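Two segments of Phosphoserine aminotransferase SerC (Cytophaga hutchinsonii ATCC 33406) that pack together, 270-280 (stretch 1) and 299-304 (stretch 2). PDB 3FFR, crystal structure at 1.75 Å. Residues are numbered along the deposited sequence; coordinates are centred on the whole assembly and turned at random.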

# COMPACT_ATOMS: atom_id res chain seq x y z
N GLN A 270 17.90 5.72 24.61
CA GLN A 270 16.68 6.50 24.94
C GLN A 270 15.53 5.52 25.19
O GLN A 270 14.72 5.68 26.10
N THR A 271 15.46 4.52 24.33
CA THR A 271 14.46 3.46 24.46
C THR A 271 14.60 2.76 25.83
O THR A 271 13.65 2.56 26.58
N GLU A 272 15.83 2.43 26.17
CA GLU A 272 16.14 1.73 27.43
C GLU A 272 15.83 2.59 28.66
O GLU A 272 15.31 2.11 29.67
N GLU A 273 16.09 3.88 28.55
CA GLU A 273 15.83 4.78 29.68
C GLU A 273 14.32 4.89 29.98
O GLU A 273 13.90 4.92 31.15
N LYS A 274 13.53 4.97 28.92
CA LYS A 274 12.06 5.00 29.06
C LYS A 274 11.51 3.69 29.58
O LYS A 274 10.63 3.66 30.45
N ALA A 275 12.06 2.59 29.09
CA ALA A 275 11.60 1.25 29.52
C ALA A 275 11.87 1.09 31.03
O ALA A 275 11.05 0.55 31.78
N ALA A 276 13.01 1.61 31.45
CA ALA A 276 13.42 1.48 32.85
C ALA A 276 12.45 2.24 33.77
O ALA A 276 12.10 1.79 34.87
N LEU A 277 12.00 3.40 33.31
CA LEU A 277 11.03 4.20 34.08
C LEU A 277 9.74 3.42 34.30
O LEU A 277 9.20 3.34 35.41
N ILE A 278 9.27 2.84 33.20
CA ILE A 278 8.03 2.08 33.18
C ILE A 278 8.14 0.82 34.03
O ILE A 278 7.29 0.52 34.88
N ASN A 279 9.25 0.10 33.83
CA ASN A 279 9.44 -1.19 34.49
C ASN A 279 9.66 -1.02 35.99
O ASN A 279 9.24 -1.84 36.79
N THR A 280 10.32 0.06 36.36
CA THR A 280 10.57 0.34 37.78
C THR A 280 9.24 0.52 38.51
O THR A 280 9.05 0.08 39.65
N SER A 299 9.80 -7.39 26.12
CA SER A 299 10.04 -6.39 25.08
C SER A 299 10.40 -5.03 25.62
O SER A 299 9.81 -4.57 26.60
N MSE A 300 11.39 -4.41 25.01
CA MSE A 300 11.77 -3.02 25.36
C MSE A 300 10.89 -1.96 24.65
O MSE A 300 10.85 -0.79 25.06
N THR A 301 10.19 -2.36 23.57
CA THR A 301 9.40 -1.45 22.72
C THR A 301 7.89 -1.51 22.86
O THR A 301 7.18 -0.52 22.62
N THR A 302 7.41 -2.68 23.24
CA THR A 302 5.98 -2.86 23.50
C THR A 302 5.86 -3.62 24.83
O THR A 302 5.93 -4.84 24.87
N ILE A 303 5.70 -2.84 25.90
CA ILE A 303 5.69 -3.37 27.28
C ILE A 303 4.30 -3.81 27.69
O ILE A 303 3.37 -3.01 27.76
N VAL A 304 4.18 -5.10 27.97
CA VAL A 304 2.91 -5.71 28.33
C VAL A 304 2.85 -6.01 29.82
O VAL A 304 3.74 -6.65 30.42

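A helix packed against a loop and the start of a strand often relies on one face of the helix, sampled at every third or fourth residue, and the segments 270-280 and 299-304 of this aminotransferase illustrate the pattern. Helix and strand run nearly parallel, with 13° between their N-to-C directions. Thr271, Ala275 and Ile278 direct their CA-to-CB bonds toward the second stretch, whereas Ala276 points away from it.

The apolar contacts centre on Ile303, which points toward the helix and has the largest area covered by the other stretch. Its side chain is m at chi1 and t at chi2, an extended form that carries CD1 up to the helix. There CD1 lies 3.8 Å from CD1 of Ile278, itself an m,t rotamer, and 4.0 Å from CB of Ala275. Alanine ends at CB, and the isoleucine methyl also comes within 3.9 Å of the helix backbone, measured from Ile303 CD1 to Ala275 CA. The same small residue accommodates the selenomethionine at position 300: Ala275 CB and Met300 SE are 3.8 Å apart, and the CA atoms of this pair are separated by only 6.0 Å. Met300 leaves its backbone sideways, and its m,m,t conformation brings SE against the helix, where it also approaches CG of Glu272 at 4.5 Å.

Mixed contacts flank this apolar cluster. Thr271, in rotamer m, turns its methyl to the loop, with CG2 3.8 Å from Met300 O and 4.2 Å from CG2 of Thr301; its hydroxyl is satisfied elsewhere in the structure. Further along the helix, Asn279 starts sideways, but its m rotamer brings the amide end nearer, and OD1 rests 3.6 Å from Ile303 CG2. This is packing of a polar atom against a methyl group.

No direct hydrogen bond joins the two stretches; the polar link is made by water. Asn279 ND2 donates to water 1 at 2.8 Å, and that water donates to Ser299 O at 2.7 Å, so a side-chain amide reaches a loop carbonyl through one solvent molecule. Within stretch 2, Ser299, with chi1 in t, uses OG to accept hydrogen bonds from Thr301 N at 3.1 Å and Thr302 N at 3.0 Å. These bonds tie the loop to the first residue of the strand that presents Ile303. The general lesson is that shape can supply the direct contacts while water supplies the polar bridge.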

# COMPACT_ATOMS: atom_id res chain seq x y z
CB GLN A 270 16.38 7.53 23.86
CG GLN A 270 17.34 8.69 23.91
CD GLN A 270 17.25 9.65 22.75
OE1 GLN A 270 16.61 9.38 21.73
NE2 GLN A 270 17.94 10.78 22.88
CB THR A 271 14.60 2.44 23.28
OG1 THR A 271 14.29 3.10 22.03
CG2 THR A 271 13.71 1.19 23.51
CB GLU A 272 17.59 1.27 27.44
CG GLU A 272 17.78 0.09 26.53
CD GLU A 272 19.18 -0.14 26.05
OE1 GLU A 272 20.10 0.64 26.40
OE2 GLU A 272 19.35 -1.14 25.32
CB GLU A 273 16.41 6.15 29.38
CG GLU A 273 16.30 7.11 30.48
CD GLU A 273 16.95 8.43 30.14
OE1 GLU A 273 17.17 8.69 28.92
OE2 GLU A 273 17.18 9.20 31.10
CB LYS A 274 11.38 5.33 27.73
CG LYS A 274 11.52 6.78 27.33
CD LYS A 274 10.91 7.05 25.98
CE LYS A 274 11.83 6.65 24.85
NZ LYS A 274 11.08 6.41 23.56
CB ALA A 275 12.30 0.12 28.70
CB ALA A 276 14.87 1.94 33.04
CB LEU A 277 10.67 5.51 33.38
CG LEU A 277 11.61 6.70 33.43
CD1 LEU A 277 10.95 7.89 32.69
CD2 LEU A 277 11.91 7.06 34.90
CB ILE A 278 7.56 1.72 31.72
CG1 ILE A 278 7.23 2.98 30.91
CG2 ILE A 278 6.38 0.70 31.75
CD1 ILE A 278 7.12 2.74 29.38
CB ASN A 279 10.54 -1.99 33.79
CG ASN A 279 10.11 -2.47 32.43
OD1 ASN A 279 8.92 -2.75 32.22
ND2 ASN A 279 11.06 -2.60 31.49
CB THR A 280 11.47 1.60 37.95
OG1 THR A 280 12.78 1.28 37.46
CG2 THR A 280 11.58 1.99 39.46
CB SER A 299 8.78 -6.22 24.21
OG SER A 299 8.97 -5.20 23.22
CB MSE A 300 13.25 -2.77 25.00
CG MSE A 300 14.25 -3.60 25.71
SE MSE A 300 14.48 -2.79 27.53
CE MSE A 300 16.01 -3.87 28.08
CB THR A 301 9.79 -1.61 21.22
OG1 THR A 301 9.63 -2.98 20.81
CG2 THR A 301 11.24 -1.18 21.01
CB THR A 302 5.27 -3.61 22.38
OG1 THR A 302 5.78 -4.94 22.30
CG2 THR A 302 5.44 -2.91 21.01
CB ILE A 303 6.29 -2.33 28.26
CG1 ILE A 303 7.72 -1.96 27.81
CG2 ILE A 303 6.28 -2.83 29.71
CD1 ILE A 303 8.36 -0.76 28.57
CB VAL A 304 2.66 -6.95 27.47
CG1 VAL A 304 1.30 -7.62 27.84
CG2 VAL A 304 2.70 -6.53 25.97
O HOH W 1 10.84 -4.12 29.09